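Local coordinates for putative LacI-family transcriptional regulator (Bacteroides fragilis, PDB 3GBV), which probably regulates transcription as a LacI-family repressor or activator, its periplasmic-binding-protein-like domain probably sensing a small-molecule effector, at residues Lys7-Phe11 with Phe41-Asn46; Arg136-Arg142 with Cys172-Asn178; Val238-Lys242 with Leu286-Asp292. All blocks are in the same frame, centred on the assembly; numbering follows the deposited sequence.

Interaction 1: Lys7-Phe11 with Phe41-Asn46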
loop_
_atom_site.group_PDB
_atom_site.type_symbol
_atom_site.label_atom_id
_atom_site.label_comp_id
_atom_site.label_asym_id
_atom_site.label_seq_id
_atom_site.Cartn_x
_atom_site.Cartn_y
_atom_site.Cartn_z
ATOM N N LYS A 7 10.746 8.491 39.247
ATOM C CA LYS A 7 9.602 7.689 38.728
ATOM C C LYS A 7 9.695 7.577 37.201
ATOM O O LYS A 7 10.743 7.867 36.618
ATOM C CB LYS A 7 8.277 8.346 39.138
ATOM C CG LYS A 7 7.055 7.450 38.950
ATOM C CD LYS A 7 7.186 6.164 39.764
ATOM C CE LYS A 7 6.073 5.171 39.438
ATOM N NZ LYS A 7 4.713 5.726 39.703
ATOM N N LYS A 8 8.611 7.147 36.557
ATOM C CA LYS A 8 8.605 7.006 35.103
ATOM C C LYS A 8 7.192 6.908 34.538
ATOM O O LYS A 8 6.211 6.837 35.279
ATOM C CB LYS A 8 9.398 5.763 34.682
ATOM C CG LYS A 8 8.803 4.444 35.166
ATOM C CD LYS A 8 9.518 3.245 34.541
ATOM C CE LYS A 8 8.865 1.908 34.907
ATOM N NZ LYS A 8 9.106 1.489 36.320
ATOM N N TYR A 9 7.099 6.918 33.212
ATOM C CA TYR A 9 5.816 6.792 32.536
ATOM C C TYR A 9 5.661 5.329 32.156
ATOM O O TYR A 9 6.567 4.733 31.568
ATOM C CB TYR A 9 5.776 7.662 31.278
ATOM C CG TYR A 9 5.465 9.114 31.547
ATOM C CD1 TYR A 9 4.204 9.507 31.999
ATOM C CD2 TYR A 9 6.431 10.096 31.348
ATOM C CE1 TYR A 9 3.915 10.856 32.248
ATOM C CE2 TYR A 9 6.159 11.439 31.592
ATOM C CZ TYR A 9 4.904 11.816 32.041
ATOM O OH TYR A 9 4.649 13.151 32.285
ATOM N N THR A 10 4.516 4.753 32.503
ATOM C CA THR A 10 4.255 3.349 32.212
ATOM C C THR A 10 2.978 3.160 31.402
ATOM O O THR A 10 1.896 3.543 31.840
ATOM C CB THR A 10 4.152 2.535 33.524
ATOM O OG1 THR A 10 5.337 2.747 34.305
ATOM C CG2 THR A 10 4.023 1.046 33.224
ATOM N N PHE A 11 3.116 2.579 30.213
ATOM C CA PHE A 11 1.971 2.334 29.346
ATOM C C PHE A 11 1.718 0.840 29.288
ATOM O O PHE A 11 2.553 0.083 28.796
ATOM C CB PHE A 11 2.230 2.854 27.929
ATOM C CG PHE A 11 2.587 4.314 27.866
ATOM C CD1 PHE A 11 1.839 5.264 28.561
ATOM C CD2 PHE A 11 3.655 4.741 27.082
ATOM C CE1 PHE A 11 2.151 6.618 28.473
ATOM C CE2 PHE A 11 3.975 6.090 26.986
ATOM C CZ PHE A 11 3.220 7.034 27.684
ATOM N N PHE A 41 11.991 10.762 27.197
ATOM C CA PHE A 41 10.972 11.034 28.202
ATOM C C PHE A 41 10.814 9.871 29.154
ATOM O O PHE A 41 9.866 9.816 29.936
ATOM C CB PHE A 41 9.659 11.343 27.501
ATOM C CG PHE A 41 9.797 12.394 26.452
ATOM C CD1 PHE A 41 10.160 13.693 26.799
ATOM C CD2 PHE A 41 9.654 12.075 25.109
ATOM C CE1 PHE A 41 10.385 14.658 25.820
ATOM C CE2 PHE A 41 9.877 13.032 24.122
ATOM C CZ PHE A 41 10.246 14.326 24.482
ATOM N N ASN A 42 11.755 8.939 29.075
ATOM C CA ASN A 42 11.767 7.768 29.937
ATOM C C ASN A 42 10.387 7.151 30.126
ATOM O O ASN A 42 9.726 7.379 31.144
ATOM C CB ASN A 42 12.368 8.145 31.292
ATOM C CG ASN A 42 13.745 8.786 31.156
ATOM O OD1 ASN A 42 14.680 8.179 30.618
ATOM N ND2 ASN A 42 13.872 10.023 31.636
ATOM N N ILE A 43 9.966 6.375 29.130
ATOM C CA ILE A 43 8.678 5.691 29.155
ATOM C C ILE A 43 8.928 4.196 29.037
ATOM O O ILE A 43 9.937 3.776 28.472
ATOM C CB ILE A 43 7.786 6.106 27.966
ATOM C CG1 ILE A 43 8.494 5.779 26.650
ATOM C CG2 ILE A 43 7.460 7.586 28.049
ATOM C CD1 ILE A 43 7.630 5.946 25.427
ATOM N N SER A 44 8.015 3.393 29.571
ATOM C CA SER A 44 8.154 1.947 29.482
ATOM C C SER A 44 6.816 1.309 29.140
ATOM O O SER A 44 5.779 1.621 29.734
ATOM C CB SER A 44 8.704 1.364 30.791
ATOM O OG SER A 44 7.841 1.602 31.887
ATOM N N ALA A 45 6.848 0.420 28.161
ATOM C CA ALA A 45 5.653 -0.269 27.725
ATOM C C ALA A 45 5.618 -1.632 28.386
ATOM O O ALA A 45 6.498 -2.466 28.150
ATOM C CB ALA A 45 5.668 -0.425 26.223
ATOM N N ASN A 46 4.609 -1.848 29.223
ATOM C CA ASN A 46 4.465 -3.122 29.902
ATOM C C ASN A 46 3.446 -3.986 29.168
ATOM O O ASN A 46 2.231 -3.820 29.313
ATOM C CB ASN A 46 4.044 -2.916 31.357
ATOM C CG ASN A 46 3.811 -4.224 32.075
ATOM O OD1 ASN A 46 4.540 -5.193 31.863
ATOM N ND2 ASN A 46 2.799 -4.261 32.935
#
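Tyr9, Thr10 and Phe11 pair in parallel with Ile43, Ser44 and Ala45, the two strands being joined through helix 23-37 in the opening beta-alpha-beta unit of a periplasmic-binding-protein-like fold. Strand 43-50 is the outermost strand of its sheet within this chain. On one face, Tyr9 and Phe11 both take chi1 m, and Ile43, with chi1 p and chi2 t, sits between them: Ile43 CG2 lies 3.6 Å from Tyr9 CB, while Ile43 CB lies 3.9 Å from Phe11 CE2. Helix 254-270 covers this face, with Cys266 touching both Phe11 and Ile43, and Ala45 rests on helix 23-37. The Tyr9 ring presents its edge to the carbonyl oxygens of Phe41 and Asn42. Thr10 and Ser44 occupy the other face. The p rotamer of Ser44 turns its hydroxyl back to the first strand, where OG makes a weak 3.4 Å hydrogen bond to Tyr9 O and lies 3.2 Å from CE of Lys8 (pttm). Backbone bonds hold the register: Ser44 N to Tyr9 O (2.8 Å), Phe11 N to Ser44 O (2.9 Å) and Asn46 N to Phe11 O (2.9 Å), whereas Tyr9 N to Asn42 O is weak at 3.4 Å. The pairing is thus amphipathic: Phe11, Ile43 and Ala45 are buried under helices 254-270 and 23-37, while Thr10 and Ser44 form a more polar, partly exposed face.

Interaction 2: Arg136-Arg142 with Cys172-Asn178; sequences REIVIFR and CNILELN
Strand 173-178, outermost in its sheet within this chain, pairs in parallel with 137-142 in the second sheet of the periplasmic-binding-protein-like fold; helix 152-168 connects them as a beta-alpha-beta unit. Their axes approach to 4.5 Å and cross at -29°. The register pairs Glu137 with Asn173 and runs unbroken to Arg142 with Asn178; CA-CA separations range from 4.4 Å (Val139-Leu175) to 5.4 Å (Ile138-Ile174).

Six backbone hydrogen bonds zigzag between the strands: Asn173 N to Arg136 O (2.9 Å), Ile138 N to Asn173 O (3.1 Å), Leu175 N to Ile138 O (2.9 Å), Ile140 N to Leu175 O (2.9 Å), Leu177 N to Ile140 O (3.1 Å) and Arg142 N to Leu177 O (3.0 Å).

Apolar contacts line both faces. On one, Ile174 (mt) places CG2 3.7 Å from Ile140 CD1 (mt) and 3.9 Å from Ile138 CD1 (pp); helix 152-168 packs here. On the other, Val139 CB lies 3.9 Å from Leu175 CB, and Leu177 (tp) brings CD2 to 3.7 Å from CE1 at the edge of the Phe141 ring (chi1 m), against helix 187-197.

Polar side chains meet on the Ile140 face. Arg142 (chi1 m, chi2 and chi3 t) reaches over to the neighbouring strand: NH2 makes a very short 2.4 Å salt bridge to OE2 of Glu176 (mt), and NH1 donates to OD1 of Asn178 (chi1 m) at 2.9 Å. Glu158 also pairs with Arg142, and Arg162 with Glu176, so the two strands and their connecting helix share one charge network at the border of a hydrophobic interior.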
loop_
_atom_site.group_PDB
_atom_site.type_symbol
_atom_site.label_atom_id
_atom_site.label_comp_id
_atom_site.label_asym_id
_atom_site.label_seq_id
_atom_site.Cartn_x
_atom_site.Cartn_y
_atom_site.Cartn_z
ATOM N N ARG A 136 -20.679 -19.220 -9.340
ATOM C CA ARG A 136 -21.997 -19.328 -8.741
ATOM C C ARG A 136 -21.941 -19.228 -7.215
ATOM O O ARG A 136 -22.904 -18.798 -6.573
ATOM C CB ARG A 136 -22.653 -20.645 -9.170
ATOM C CG ARG A 136 -22.911 -20.757 -10.679
ATOM C CD ARG A 136 -24.141 -19.963 -11.132
ATOM N NE ARG A 136 -23.982 -18.508 -11.032
ATOM C CZ ARG A 136 -23.402 -17.732 -11.952
ATOM N NH1 ARG A 136 -22.906 -18.256 -13.066
ATOM N NH2 ARG A 136 -23.323 -16.422 -11.757
ATOM N N GLU A 137 -20.811 -19.617 -6.637
ATOM C CA GLU A 137 -20.663 -19.562 -5.189
ATOM C C GLU A 137 -19.253 -19.204 -4.770
ATOM O O GLU A 137 -18.301 -19.373 -5.527
ATOM C CB GLU A 137 -20.997 -20.915 -4.554
ATOM C CG GLU A 137 -22.379 -21.448 -4.823
ATOM C CD GLU A 137 -22.567 -22.841 -4.252
ATOM O OE1 GLU A 137 -21.875 -23.773 -4.714
ATOM O OE2 GLU A 137 -23.401 -23.010 -3.337
ATOM N N ILE A 138 -19.135 -18.717 -3.544
ATOM C CA ILE A 138 -17.846 -18.379 -2.955
ATOM C C ILE A 138 -18.007 -18.753 -1.495
ATOM O O ILE A 138 -19.130 -18.986 -1.029
ATOM C CB ILE A 138 -17.505 -16.870 -3.111
ATOM C CG1 ILE A 138 -18.596 -15.990 -2.490
ATOM C CG2 ILE A 138 -17.348 -16.531 -4.584
ATOM C CD1 ILE A 138 -18.431 -15.741 -0.997
ATOM N N VAL A 139 -16.910 -18.838 -0.762
ATOM C CA VAL A 139 -17.025 -19.210 0.634
ATOM C C VAL A 139 -16.188 -18.358 1.563
ATOM O O VAL A 139 -15.077 -17.951 1.228
ATOM C CB VAL A 139 -16.647 -20.692 0.844
ATOM C CG1 VAL A 139 -15.226 -20.941 0.356
ATOM C CG2 VAL A 139 -16.791 -21.068 2.317
ATOM N N ILE A 140 -16.751 -18.083 2.731
ATOM C CA ILE A 140 -16.072 -17.325 3.766
ATOM C C ILE A 140 -15.525 -18.359 4.743
ATOM O O ILE A 140 -16.264 -19.238 5.189
ATOM C CB ILE A 140 -17.045 -16.428 4.553
ATOM C CG1 ILE A 140 -17.642 -15.360 3.637
ATOM C CG2 ILE A 140 -16.313 -15.809 5.741
ATOM C CD1 ILE A 140 -18.761 -14.584 4.270
ATOM N N PHE A 141 -14.241 -18.256 5.069
ATOM C CA PHE A 141 -13.610 -19.168 6.011
ATOM C C PHE A 141 -13.456 -18.473 7.360
ATOM O O PHE A 141 -12.951 -17.342 7.436
ATOM C CB PHE A 141 -12.225 -19.584 5.512
ATOM C CG PHE A 141 -12.251 -20.463 4.298
ATOM C CD1 PHE A 141 -12.575 -21.818 4.407
ATOM C CD2 PHE A 141 -11.954 -19.941 3.041
ATOM C CE1 PHE A 141 -12.603 -22.642 3.278
ATOM C CE2 PHE A 141 -11.980 -20.754 1.907
ATOM C CZ PHE A 141 -12.304 -22.106 2.025
ATOM N N ARG A 142 -13.887 -19.147 8.422
ATOM C CA ARG A 142 -13.769 -18.602 9.764
ATOM C C ARG A 142 -13.146 -19.628 10.675
ATOM O O ARG A 142 -13.040 -20.808 10.334
ATOM C CB ARG A 142 -15.129 -18.252 10.373
ATOM C CG ARG A 142 -15.984 -17.282 9.608
ATOM C CD ARG A 142 -17.096 -16.783 10.521
ATOM N NE ARG A 142 -18.183 -16.164 9.779
ATOM C CZ ARG A 142 -19.244 -16.826 9.333
ATOM N NH1 ARG A 142 -19.361 -18.128 9.565
ATOM N NH2 ARG A 142 -20.181 -16.193 8.639
ATOM N N CYS A 172 -24.910 -14.611 -6.373
ATOM C CA CYS A 172 -23.845 -15.484 -5.903
ATOM C C CYS A 172 -24.164 -16.008 -4.512
ATOM O O CYS A 172 -24.492 -15.242 -3.611
ATOM C CB CYS A 172 -22.511 -14.734 -5.886
ATOM S SG CYS A 172 -21.084 -15.783 -5.549
ATOM N N ASN A 173 -24.069 -17.322 -4.351
ATOM C CA ASN A 173 -24.335 -17.978 -3.081
ATOM C C ASN A 173 -23.110 -17.818 -2.188
ATOM O O ASN A 173 -21.987 -18.046 -2.625
ATOM C CB ASN A 173 -24.598 -19.462 -3.319
ATOM C CG ASN A 173 -25.031 -20.183 -2.068
ATOM O OD1 ASN A 173 -25.044 -21.414 -2.023
ATOM N ND2 ASN A 173 -25.405 -19.425 -1.048
ATOM N N ILE A 174 -23.329 -17.437 -0.936
ATOM C CA ILE A 174 -22.233 -17.247 0.002
ATOM C C ILE A 174 -22.195 -18.368 1.036
ATOM O O ILE A 174 -22.976 -18.384 1.981
ATOM C CB ILE A 174 -22.358 -15.879 0.711
ATOM C CG1 ILE A 174 -22.321 -14.765 -0.340
ATOM C CG2 ILE A 174 -21.244 -15.708 1.747
ATOM C CD1 ILE A 174 -22.507 -13.372 0.221
ATOM N N LEU A 175 -21.280 -19.307 0.836
ATOM C CA LEU A 175 -21.116 -20.438 1.737
ATOM C C LEU A 175 -20.245 -20.033 2.927
ATOM O O LEU A 175 -19.529 -19.028 2.887
ATOM C CB LEU A 175 -20.464 -21.610 0.994
ATOM C CG LEU A 175 -21.179 -22.163 -0.248
ATOM C CD1 LEU A 175 -20.319 -23.245 -0.892
ATOM C CD2 LEU A 175 -22.549 -22.729 0.129
ATOM N N GLU A 176 -20.307 -20.826 3.987
ATOM C CA GLU A 176 -19.534 -20.550 5.184
ATOM C C GLU A 176 -18.949 -21.848 5.722
ATOM O O GLU A 176 -19.602 -22.886 5.690
ATOM C CB GLU A 176 -20.429 -19.923 6.252
ATOM C CG GLU A 176 -21.062 -18.607 5.852
ATOM C CD GLU A 176 -22.223 -18.225 6.759
ATOM O OE1 GLU A 176 -23.307 -18.824 6.599
ATOM O OE2 GLU A 176 -22.053 -17.338 7.628
ATOM N N LEU A 177 -17.712 -21.792 6.194
ATOM C CA LEU A 177 -17.072 -22.959 6.769
ATOM C C LEU A 177 -16.438 -22.505 8.064
ATOM O O LEU A 177 -15.535 -21.668 8.059
ATOM C CB LEU A 177 -15.995 -23.526 5.844
ATOM C CG LEU A 177 -15.228 -24.689 6.486
ATOM C CD1 LEU A 177 -16.170 -25.862 6.728
ATOM C CD2 LEU A 177 -14.086 -25.111 5.592
ATOM N N ASN A 178 -16.919 -23.049 9.174
ATOM C CA ASN A 178 -16.388 -22.681 10.472
ATOM C C ASN A 178 -15.458 -23.740 11.015
ATOM O O ASN A 178 -15.855 -24.889 11.208
ATOM C CB ASN A 178 -17.521 -22.456 11.477
ATOM C CG ASN A 178 -18.400 -21.295 11.104
ATOM O OD1 ASN A 178 -17.944 -20.158 11.049
ATOM N ND2 ASN A 178 -19.664 -21.571 10.837
#

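Interaction 3: Val238-Lys242 with Leu286-Asp292; sequences VTCLK and LTKENID
Residues 238-242 are helical, with Lys242 N bonded to Val238 O at 2.8 Å, and in this periplasmic-binding-protein-like fold they pack against a C-terminal turn. Leu286 is extended (phi/psi -121/143) at the end of strand 284-286; the chain then bends sharply at Lys288 (-58/-36), with Asn290 N and Ile291 N both donating to Thr287 O (3.2 and 3.0 Å). Closest CA pairs are Lys242-Lys288 at 5.3 Å and Val238-Ile291 at 8.0 Å.

Leu241 (tp) points into the turn, its CD2 lying 3.9 Å from Ile291 CB and 3.8 Å from Thr287 O. Ile291 (tp) also meets Val238 (t), CG1 to CG1 at 4.1 Å. At the turn's outer side, Glu289 forms a salt bridge with Arg126 of the second subunit, so the turn joins this helix to the dimer interface. Two lysines cross the gap in opposite directions: Lys288 (tttp) donates from NZ to Lys242 O at 2.8 Å, and the extended Lys242 (mttt) sets NZ 2.8 Å from Asp292 OD1 in a salt bridge.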
loop_
_atom_site.group_PDB
_atom_site.type_symbol
_atom_site.label_atom_id
_atom_site.label_comp_id
_atom_site.label_asym_id
_atom_site.label_seq_id
_atom_site.Cartn_x
_atom_site.Cartn_y
_atom_site.Cartn_z
ATOM N N VAL A 238 2.419 -14.899 3.573
ATOM C CA VAL A 238 3.199 -14.453 2.427
ATOM C C VAL A 238 3.708 -15.630 1.597
ATOM O O VAL A 238 3.712 -15.567 0.371
ATOM C CB VAL A 238 4.384 -13.581 2.874
ATOM C CG1 VAL A 238 5.269 -13.264 1.677
ATOM C CG2 VAL A 238 3.863 -12.292 3.518
ATOM N N THR A 239 4.136 -16.699 2.265
ATOM C CA THR A 239 4.623 -17.890 1.569
ATOM C C THR A 239 3.503 -18.438 0.687
ATOM O O THR A 239 3.734 -18.782 -0.477
ATOM C CB THR A 239 5.069 -18.988 2.576
ATOM O OG1 THR A 239 6.200 -18.519 3.317
ATOM C CG2 THR A 239 5.462 -20.279 1.848
ATOM N N CYS A 240 2.292 -18.503 1.239
ATOM C CA CYS A 240 1.144 -19.001 0.487
ATOM C C CYS A 240 0.846 -18.051 -0.648
ATOM O O CYS A 240 0.341 -18.465 -1.689
ATOM C CB CYS A 240 -0.099 -19.115 1.373
ATOM S SG CYS A 240 -0.001 -20.369 2.660
ATOM N N LEU A 241 1.141 -16.769 -0.431
ATOM C CA LEU A 241 0.921 -15.747 -1.445
ATOM C C LEU A 241 1.888 -15.995 -2.595
ATOM O O LEU A 241 1.522 -15.926 -3.775
ATOM C CB LEU A 241 1.175 -14.347 -0.874
ATOM C CG LEU A 241 1.062 -13.209 -1.893
ATOM C CD1 LEU A 241 -0.393 -13.049 -2.348
ATOM C CD2 LEU A 241 1.576 -11.915 -1.276
ATOM N N LYS A 242 3.131 -16.287 -2.242
ATOM C CA LYS A 242 4.146 -16.530 -3.250
ATOM C C LYS A 242 3.994 -17.868 -3.951
ATOM O O LYS A 242 4.423 -18.011 -5.084
ATOM C CB LYS A 242 5.537 -16.406 -2.627
ATOM C CG LYS A 242 5.993 -14.965 -2.520
ATOM C CD LYS A 242 7.256 -14.815 -1.701
ATOM C CE LYS A 242 7.823 -13.414 -1.869
ATOM N NZ LYS A 242 8.916 -13.096 -0.910
ATOM N N LEU A 286 -1.928 -6.496 -1.521
ATOM C CA LEU A 286 -0.655 -7.067 -1.915
ATOM C C LEU A 286 -0.822 -8.315 -2.760
ATOM O O LEU A 286 -1.757 -9.102 -2.572
ATOM C CB LEU A 286 0.192 -7.341 -0.671
ATOM C CG LEU A 286 0.553 -5.975 -0.073
ATOM C CD1 LEU A 286 0.558 -6.025 1.432
ATOM C CD2 LEU A 286 1.887 -5.519 -0.626
ATOM N N THR A 287 0.069 -8.459 -3.733
ATOM C CA THR A 287 0.058 -9.619 -4.616
ATOM C C THR A 287 1.483 -10.145 -4.658
ATOM O O THR A 287 2.400 -9.526 -4.125
ATOM C CB THR A 287 -0.367 -9.252 -6.056
ATOM O OG1 THR A 287 0.682 -8.521 -6.700
ATOM C CG2 THR A 287 -1.610 -8.405 -6.042
ATOM N N LYS A 288 1.663 -11.288 -5.299
ATOM C CA LYS A 288 2.977 -11.890 -5.419
ATOM C C LYS A 288 3.931 -10.914 -6.106
ATOM O O LYS A 288 5.104 -10.836 -5.757
ATOM C CB LYS A 288 2.866 -13.178 -6.239
ATOM C CG LYS A 288 4.150 -13.960 -6.434
ATOM C CD LYS A 288 3.883 -15.193 -7.311
ATOM C CE LYS A 288 5.173 -15.862 -7.803
ATOM N NZ LYS A 288 6.023 -16.345 -6.675
ATOM N N GLU A 289 3.408 -10.154 -7.065
ATOM C CA GLU A 289 4.217 -9.221 -7.831
ATOM C C GLU A 289 4.626 -7.902 -7.172
ATOM O O GLU A 289 5.443 -7.175 -7.733
ATOM C CB GLU A 289 3.540 -8.901 -9.163
ATOM C CG GLU A 289 3.411 -10.064 -10.138
ATOM C CD GLU A 289 2.325 -11.034 -9.743
ATOM O OE1 GLU A 289 1.293 -10.573 -9.207
ATOM O OE2 GLU A 289 2.498 -12.251 -9.978
ATOM N N ASN A 290 4.062 -7.564 -6.014
ATOM C CA ASN A 290 4.461 -6.318 -5.365
ATOM C C ASN A 290 4.809 -6.485 -3.888
ATOM O O ASN A 290 5.279 -5.543 -3.241
ATOM C CB ASN A 290 3.377 -5.236 -5.534
ATOM C CG ASN A 290 2.162 -5.447 -4.629
ATOM O OD1 ASN A 290 1.370 -4.516 -4.422
ATOM N ND2 ASN A 290 1.999 -6.660 -4.100
ATOM N N ILE A 291 4.608 -7.694 -3.367
ATOM C CA ILE A 291 4.882 -7.955 -1.965
ATOM C C ILE A 291 6.307 -7.630 -1.534
ATOM O O ILE A 291 6.505 -7.132 -0.430
ATOM C CB ILE A 291 4.563 -9.432 -1.570
ATOM C CG1 ILE A 291 4.717 -9.614 -0.060
ATOM C CG2 ILE A 291 5.524 -10.389 -2.241
ATOM C CD1 ILE A 291 3.781 -8.763 0.768
ATOM N N ASP A 292 7.297 -7.886 -2.389
ATOM C CA ASP A 292 8.685 -7.617 -2.000
ATOM C C ASP A 292 9.077 -6.137 -1.950
ATOM O O ASP A 292 10.125 -5.781 -1.410
ATOM C CB ASP A 292 9.659 -8.383 -2.910
ATOM C CG ASP A 292 9.438 -9.899 -2.870
ATOM O OD1 ASP A 292 9.026 -10.433 -1.812
ATOM O OD2 ASP A 292 9.688 -10.563 -3.899
#

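How the interactions relate
From the N terminus, interaction 1 closes first, bringing strand 43-50 beside strand 9-16 after one helix. Interaction 2 repeats that step in the other sheet, with the same spacing of 30 residues; interactions 1 and 2 lie on opposite sides of the chain's centre, their centres about 46 Å apart. Interaction 3 closes last and spans 44 residues, bringing the turn after strand 284-286 back to helix 235-243. The three loops follow in series, neither nesting nor crossing. Interaction 2 lies at the 173-180 edge of the second sheet, and interaction 3 follows strand 284-286 at the other edge, with nearest atoms about 12 Å apart; interaction 1 belongs to the first sheet.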